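Local coordinates for TRAP-type C4-dicarboxylate:H+ symport system substrate-binding component DctP (Shewanella oneidensis, PDB 4MX6), which probably serves as the periplasmic substrate-binding component of a TRAP-type C4-dicarboxylate transporter, and binds succinate, at residues F41-A46 / V72-N77; G147-G152 / T250-W255; N156-F161 / E238-V243. One frame throughout, in Å; residues are numbered along the deposited sequence. Where two conformers were deposited one is given.

Interaction 1 (F41-A46 / V72-N77)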
# COMPACT_ATOMS: atom_id res chain seq x y z
N PHE A 41 -17.22 -3.90 1.16
CA PHE A 41 -15.85 -3.52 0.80
C PHE A 41 -15.31 -2.77 2.01
O PHE A 41 -15.79 -1.69 2.34
CB PHE A 41 -15.88 -2.61 -0.43
CG PHE A 41 -14.53 -2.40 -1.10
CD1 PHE A 41 -13.35 -2.29 -0.39
CD2 PHE A 41 -14.48 -2.30 -2.46
CE1 PHE A 41 -12.14 -2.10 -1.06
CE2 PHE A 41 -13.28 -2.11 -3.12
CZ PHE A 41 -12.12 -1.99 -2.41
N SER A 42 -14.34 -3.35 2.71
CA SER A 42 -13.74 -2.67 3.85
C SER A 42 -12.31 -2.26 3.54
O SER A 42 -11.63 -2.91 2.75
CB SER A 42 -13.79 -3.53 5.11
OG SER A 42 -13.03 -4.72 5.01
N HIS A 43 -11.87 -1.18 4.17
CA HIS A 43 -10.49 -0.75 4.08
C HIS A 43 -10.10 0.10 5.28
O HIS A 43 -10.95 0.42 6.14
CB HIS A 43 -10.24 -0.04 2.74
CG HIS A 43 -10.96 1.26 2.57
ND1 HIS A 43 -10.50 2.42 3.17
CD2 HIS A 43 -12.07 1.59 1.88
CE1 HIS A 43 -11.31 3.41 2.83
NE2 HIS A 43 -12.27 2.93 2.06
N VAL A 44 -8.82 0.46 5.35
CA VAL A 44 -8.25 1.10 6.53
C VAL A 44 -7.94 2.58 6.35
O VAL A 44 -7.46 3.21 7.29
CB VAL A 44 -6.97 0.36 7.00
CG1 VAL A 44 -7.29 -1.10 7.24
CG2 VAL A 44 -5.80 0.53 6.03
N VAL A 45 -8.16 3.14 5.17
CA VAL A 45 -7.79 4.53 4.93
C VAL A 45 -8.97 5.50 5.05
O VAL A 45 -10.12 5.11 5.17
CB VAL A 45 -7.06 4.72 3.58
CG1 VAL A 45 -5.78 3.87 3.55
CG2 VAL A 45 -7.94 4.41 2.37
N ALA A 46 -8.64 6.79 5.03
CA ALA A 46 -9.66 7.83 5.00
C ALA A 46 -10.42 7.80 3.67
O ALA A 46 -9.94 7.27 2.67
CB ALA A 46 -9.03 9.19 5.22
N VAL A 72 -23.32 -2.05 -2.83
CA VAL A 72 -22.00 -2.11 -2.22
C VAL A 72 -21.97 -1.23 -0.97
O VAL A 72 -22.27 -0.05 -1.06
CB VAL A 72 -20.90 -1.61 -3.19
CG1 VAL A 72 -19.52 -1.74 -2.55
CG2 VAL A 72 -20.94 -2.39 -4.49
N SER A 73 -21.64 -1.83 0.17
CA SER A 73 -21.43 -1.09 1.41
C SER A 73 -19.94 -0.90 1.62
O SER A 73 -19.19 -1.88 1.62
CB SER A 73 -22.06 -1.82 2.60
OG SER A 73 -23.45 -1.93 2.43
N VAL A 74 -19.52 0.34 1.81
CA VAL A 74 -18.12 0.67 1.97
C VAL A 74 -17.84 1.08 3.41
O VAL A 74 -18.54 1.91 3.97
CB VAL A 74 -17.70 1.80 1.00
CG1 VAL A 74 -16.26 2.22 1.22
CG2 VAL A 74 -17.92 1.39 -0.45
N PHE A 75 -16.78 0.50 3.98
CA PHE A 75 -16.42 0.71 5.38
C PHE A 75 -14.98 1.19 5.46
O PHE A 75 -14.05 0.38 5.47
CB PHE A 75 -16.58 -0.60 6.17
CG PHE A 75 -17.96 -1.19 6.08
CD1 PHE A 75 -18.29 -2.07 5.05
CD2 PHE A 75 -18.93 -0.89 7.02
CE1 PHE A 75 -19.55 -2.61 4.96
CE2 PHE A 75 -20.20 -1.44 6.93
CZ PHE A 75 -20.50 -2.30 5.90
N PRO A 76 -14.77 2.52 5.50
CA PRO A 76 -13.41 3.07 5.54
C PRO A 76 -12.84 3.07 6.95
O PRO A 76 -13.54 2.71 7.91
CB PRO A 76 -13.64 4.51 5.07
CG PRO A 76 -14.98 4.86 5.66
CD PRO A 76 -15.79 3.59 5.51
N ASN A 77 -11.58 3.47 7.09
CA ASN A 77 -11.01 3.79 8.40
C ASN A 77 -11.04 2.64 9.40
O ASN A 77 -11.12 2.89 10.61
CB ASN A 77 -11.78 4.96 9.05
CG ASN A 77 -11.64 6.25 8.31
OD1 ASN A 77 -10.53 6.70 8.08
ND2 ASN A 77 -12.77 6.87 7.95
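The carbonyl oxygen of Phe-41 accepts Phe-75 N at 2.9 Å, nearly on the axis of the carbonyl, and is also met by the CA-H of Val-74 in a CH...O contact. Phe-41 N reaches Ser-73 O, and His-43 N reaches Phe-75 O at 3.0 Å, so the backbone of 41-43 is zipped in parallel to that of 73-75. Phe-41 and Val-74 share one face of the sheet, where they pack on Met-54 and Ala-55 of helix 50-65. The phenyl group of Phe-41, its CG anti to the backbone N (chi1 -167°), leads away from Val-74 toward that helix. Ser-42 and Phe-75 occupy the other face, their CB atoms 4.2 Å apart. The ring of His-43 crosses Pro-76 obliquely: Pro-76 CA sits over one face, 3.7 Å from the ring centroid in a CH-pi contact, and Pro-76 CB comes within 3.4 Å of His-43 CE1. Chi1 of 67° sets CG between the backbone N and the carbonyl carbon; ND1 of the ring accepts Val-45 N at 3.2 Å, the donor lying in the ring plane. An alanine in place of this histidine would probably leave Val-45 N without this acceptor and open a gap beside Pro-76, freeing the turn to shift. Asn-77 N closes the pairing on Val-45 O at 2.9 Å, approaching from above the carbonyl plane. Val-45 itself turns from Pro-76 and Asn-77 toward Lys-51 and Asn-223, both succinate-binding residues. The whole is a beta-alpha-beta unit, strand 37-42, helix 50-65 and strand 70-75, whose first strand ends in a loop bordering the ligand pocket, as is common in periplasmic binding proteins.

Interaction 2 (G147-G152 / T250-W255)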
# COMPACT_ATOMS: atom_id res chain seq x y z
N GLY A 147 -7.36 -19.48 -1.78
CA GLY A 147 -8.71 -18.95 -1.81
C GLY A 147 -8.81 -17.46 -2.08
O GLY A 147 -9.91 -16.91 -1.99
N ILE A 148 -7.70 -16.80 -2.39
CA ILE A 148 -7.69 -15.36 -2.63
C ILE A 148 -7.50 -15.08 -4.11
O ILE A 148 -6.52 -15.55 -4.71
CB ILE A 148 -6.59 -14.66 -1.83
CG1 ILE A 148 -6.83 -14.84 -0.32
CG2 ILE A 148 -6.51 -13.18 -2.18
CD1 ILE A 148 -5.69 -14.33 0.54
N VAL A 149 -8.43 -14.33 -4.69
CA VAL A 149 -8.43 -13.99 -6.11
C VAL A 149 -7.94 -12.56 -6.28
O VAL A 149 -8.52 -11.63 -5.73
CB VAL A 149 -9.85 -14.11 -6.72
CG1 VAL A 149 -9.86 -13.68 -8.18
CG2 VAL A 149 -10.39 -15.52 -6.58
N GLY A 150 -6.86 -12.39 -7.03
CA GLY A 150 -6.34 -11.07 -7.32
C GLY A 150 -7.01 -10.46 -8.53
O GLY A 150 -6.95 -11.01 -9.63
N LEU A 151 -7.63 -9.30 -8.33
CA LEU A 151 -8.43 -8.67 -9.37
C LEU A 151 -7.76 -7.49 -10.05
O LEU A 151 -8.10 -7.17 -11.18
CB LEU A 151 -9.79 -8.26 -8.78
CG LEU A 151 -10.64 -9.45 -8.34
CD1 LEU A 151 -11.91 -8.98 -7.68
CD2 LEU A 151 -10.95 -10.34 -9.54
N GLY A 152 -6.80 -6.85 -9.40
CA GLY A 152 -6.08 -5.75 -10.00
C GLY A 152 -5.15 -5.10 -9.00
O GLY A 152 -5.21 -5.39 -7.81
N THR A 250 -10.66 -10.55 -3.83
CA THR A 250 -11.88 -11.14 -3.31
C THR A 250 -11.58 -12.59 -2.93
O THR A 250 -10.46 -13.06 -3.09
CB THR A 250 -13.05 -11.05 -4.34
OG1 THR A 250 -14.27 -11.49 -3.74
CG2 THR A 250 -12.81 -11.89 -5.57
N SER A 251 -12.58 -13.29 -2.40
CA SER A 251 -12.41 -14.72 -2.14
C SER A 251 -12.90 -15.52 -3.33
O SER A 251 -13.85 -15.14 -4.03
CB SER A 251 -13.15 -15.17 -0.88
OG SER A 251 -14.55 -15.14 -1.05
N ASP A 252 -12.26 -16.65 -3.56
CA ASP A 252 -12.67 -17.55 -4.61
C ASP A 252 -14.12 -17.97 -4.40
O ASP A 252 -14.88 -18.06 -5.36
CB ASP A 252 -11.74 -18.76 -4.59
CG ASP A 252 -11.99 -19.68 -5.74
OD1 ASP A 252 -11.75 -19.25 -6.89
OD2 ASP A 252 -12.40 -20.83 -5.48
N ALA A 253 -14.49 -18.24 -3.15
CA ALA A 253 -15.84 -18.71 -2.88
C ALA A 253 -16.88 -17.67 -3.28
O ALA A 253 -17.88 -18.00 -3.92
CB ALA A 253 -15.98 -19.09 -1.41
N PHE A 254 -16.66 -16.41 -2.93
CA PHE A 254 -17.61 -15.37 -3.32
C PHE A 254 -17.62 -15.17 -4.84
O PHE A 254 -18.68 -15.11 -5.47
CB PHE A 254 -17.33 -14.04 -2.64
CG PHE A 254 -18.16 -12.93 -3.18
CD1 PHE A 254 -19.53 -12.89 -2.94
CD2 PHE A 254 -17.60 -11.94 -3.98
CE1 PHE A 254 -20.31 -11.88 -3.46
CE2 PHE A 254 -18.39 -10.93 -4.50
CZ PHE A 254 -19.74 -10.91 -4.24
N TRP A 255 -16.44 -15.10 -5.43
CA TRP A 255 -16.35 -14.81 -6.85
C TRP A 255 -17.05 -15.90 -7.67
O TRP A 255 -17.79 -15.60 -8.60
CB TRP A 255 -14.88 -14.67 -7.23
CG TRP A 255 -14.57 -13.87 -8.47
CD1 TRP A 255 -13.80 -14.28 -9.52
CD2 TRP A 255 -14.98 -12.52 -8.78
NE1 TRP A 255 -13.70 -13.28 -10.45
CE2 TRP A 255 -14.42 -12.20 -10.03
CE3 TRP A 255 -15.76 -11.56 -8.13
CZ2 TRP A 255 -14.61 -10.96 -10.65
CZ3 TRP A 255 -15.95 -10.34 -8.76
CH2 TRP A 255 -15.39 -10.05 -10.00
O HOH W 1 -12.34 -18.66 -1.02
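Leu-151 lays its CD2 methyl over one face of the Trp-255 indole, offset toward the rim and 3.9 Å from CZ2. The two side chains meet tip to tip, the indole swung into place with CG anti to the backbone N (chi1 -157°). The other branch of the leucine, CD1, rests 3.7 Å from Thr-250 CG2. Thr-250 CG2 also touches CB of Val-149, whose own CG2 packs against Asp-252 CA at 3.6 Å, so aliphatic carbons are in contact from Leu-151 through Thr-250 and Val-149 to the backbone at the start of the helix. Beneath them, Val-149 and Thr-250 form an antiparallel hydrogen-bonded pair, with Val-149 N to Thr-250 O at 2.9 Å and a reciprocal bond back. The ladder ends at Gly-147 O, which accepts Asp-252 N at 2.8 Å from above the carbonyl plane and a hydrogen bond from a water that in turn accepts from Ala-253 N. Ser-251, the N-cap, returns OG to Phe-254 N at 3.1 Å. The backbone angles of Gly-147 would jam a CB against the preceding carbonyl. Helix 252-257 springs directly from the end of strand 243-251 where it pairs with strand 148-158, while helix 260-295 packs on Leu-151 and Trp-255, its Arg-263 making a cation-pi contact with the indole.

Interaction 3 (N156-F161 / E238-V243)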
# COMPACT_ATOMS: atom_id res chain seq x y z
N ASN A 156 -1.04 3.77 -4.70
CA ASN A 156 -1.05 4.90 -3.77
C ASN A 156 0.11 5.83 -4.14
O ASN A 156 -0.13 6.89 -4.73
CB ASN A 156 -1.04 4.47 -2.31
CG ASN A 156 -1.30 5.63 -1.38
OD1 ASN A 156 -0.82 6.75 -1.63
ND2 ASN A 156 -2.09 5.41 -0.35
N GLY A 157 1.35 5.43 -3.86
CA GLY A 157 2.47 6.29 -4.19
C GLY A 157 3.77 5.77 -3.62
O GLY A 157 3.80 4.72 -3.00
N MET A 158 4.83 6.55 -3.79
CA MET A 158 6.10 6.23 -3.17
C MET A 158 6.07 6.65 -1.71
O MET A 158 5.41 7.62 -1.35
CB MET A 158 7.24 6.92 -3.90
CG MET A 158 7.30 6.65 -5.40
SD MET A 158 7.40 4.93 -5.90
CE MET A 158 9.07 4.52 -5.39
N LYS A 159 6.78 5.93 -0.86
CA LYS A 159 6.88 6.24 0.56
C LYS A 159 7.97 7.26 0.86
O LYS A 159 9.03 7.25 0.24
CB LYS A 159 7.15 4.96 1.35
CG LYS A 159 6.04 3.91 1.24
CD LYS A 159 6.30 2.66 2.06
CE LYS A 159 7.53 1.91 1.55
NZ LYS A 159 7.70 0.60 2.22
N GLN A 160 7.66 8.12 1.84
CA GLN A 160 8.58 9.07 2.43
C GLN A 160 8.78 8.70 3.89
O GLN A 160 7.86 8.18 4.53
CB GLN A 160 7.99 10.49 2.37
CG GLN A 160 7.28 10.85 1.09
CD GLN A 160 8.09 10.61 -0.17
OE1 GLN A 160 9.31 10.60 -0.15
NE2 GLN A 160 7.41 10.41 -1.28
N PHE A 161 9.96 8.98 4.45
CA PHE A 161 10.16 8.83 5.88
C PHE A 161 9.63 10.05 6.64
O PHE A 161 9.78 11.19 6.18
CB PHE A 161 11.66 8.75 6.23
CG PHE A 161 12.39 7.55 5.68
CD1 PHE A 161 12.01 6.25 6.00
CD2 PHE A 161 13.50 7.74 4.89
CE1 PHE A 161 12.74 5.17 5.51
CE2 PHE A 161 14.23 6.67 4.42
CZ PHE A 161 13.84 5.38 4.72
N GLU A 238 11.90 13.41 1.95
CA GLU A 238 11.39 12.98 0.65
C GLU A 238 12.36 11.99 0.02
O GLU A 238 13.15 12.32 -0.85
CB GLU A 238 11.13 14.18 -0.25
CG GLU A 238 10.38 13.85 -1.54
CD GLU A 238 9.81 15.09 -2.23
OE1 GLU A 238 10.10 16.21 -1.78
OE2 GLU A 238 9.07 14.95 -3.22
N SER A 239 12.25 10.76 0.49
CA SER A 239 13.16 9.68 0.18
C SER A 239 12.68 8.81 -1.00
O SER A 239 13.50 8.17 -1.65
CB SER A 239 13.31 8.82 1.43
OG SER A 239 12.03 8.57 1.99
N ASN A 240 11.37 8.75 -1.24
CA ASN A 240 10.83 7.89 -2.30
C ASN A 240 11.45 6.50 -2.26
O ASN A 240 11.79 5.93 -3.29
CB ASN A 240 11.03 8.53 -3.67
CG ASN A 240 10.26 9.82 -3.83
OD1 ASN A 240 9.05 9.86 -3.63
ND2 ASN A 240 10.95 10.88 -4.23
N HIS A 241 11.56 5.92 -1.06
CA HIS A 241 12.43 4.76 -0.86
C HIS A 241 11.74 3.40 -1.05
O HIS A 241 12.40 2.37 -0.97
CB HIS A 241 13.06 4.82 0.52
CG HIS A 241 12.05 4.78 1.61
ND1 HIS A 241 11.43 5.91 2.09
CD2 HIS A 241 11.48 3.73 2.25
CE1 HIS A 241 10.54 5.56 2.99
NE2 HIS A 241 10.54 4.24 3.10
N GLY A 242 10.44 3.39 -1.29
CA GLY A 242 9.71 2.16 -1.58
C GLY A 242 8.34 2.52 -2.10
O GLY A 242 7.96 3.69 -2.05
N VAL A 243 7.60 1.54 -2.59
CA VAL A 243 6.24 1.78 -3.06
C VAL A 243 5.21 1.27 -2.07
O VAL A 243 5.40 0.22 -1.46
CB VAL A 243 5.98 1.16 -4.47
CG1 VAL A 243 6.10 -0.36 -4.50
CG2 VAL A 243 4.61 1.56 -5.01
O HOH W 2 5.61 -0.85 1.09
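Phe-161 and His-241 form the tight end of this contact, an offset stack with centroids 3.8 Å apart and planes only 9° from parallel. The imidazole is fixed in rotation by Ser-239 OG, in its plane at 2.7 Å from ND1, and by Glu-218 at NE2; the same OG accepts Phe-161 N. Lys-159 is also closely fitted. Its N donates to Gly-242 O at 2.8 Å, and its CE lies where a CB on Gly-242 would clash, while NZ makes a salt bridge to Glu-218. A water that accepts from Lys-159 NZ at 2.8 Å also lies 2.8 Å from Val-243 O. The two segments run between the same two sheets in opposite directions: 156-161 leaves strand 148-158 for 160-163, and 238-243 returns from 235-237 to 243-251, consistent with the hinge crossings between the two domains of a periplasmic binding protein. Toward the partly exposed Glu-238 and Asn-240 the packing gives way to polar exchange. There the side chain of Gln-160 gives NE2 to Asn-240 OD1 at 2.9 Å and takes Asn-240 N on OE1 at 3.0 Å, the two amide planes standing 87° apart.

In the fold
Interactions 2 and 3 share strands 148-158 and 243-251: interaction 2 fastens one end of that pair and interaction 3 the other, with their centres about 28 Å apart on opposite sides of the chain's centre. Interaction 1 belongs to a separate parallel sheet, its centre about 17 Å from that of interaction 2 and about 23 Å from that of interaction 3, although its nearest atoms come within about 6 Å of the latter. In interaction 1 the side chain of Val-45 is about 3 Å from the bound succinate. In interaction 3 the side chain of Lys-159 is about 7 Å from it. Interaction 2 is more remote: side chain to side chain, Ile-148 is about 10 Å from Lys-104 and Leu-151 about 11 Å from Tyr-246, both succinate-binding residues.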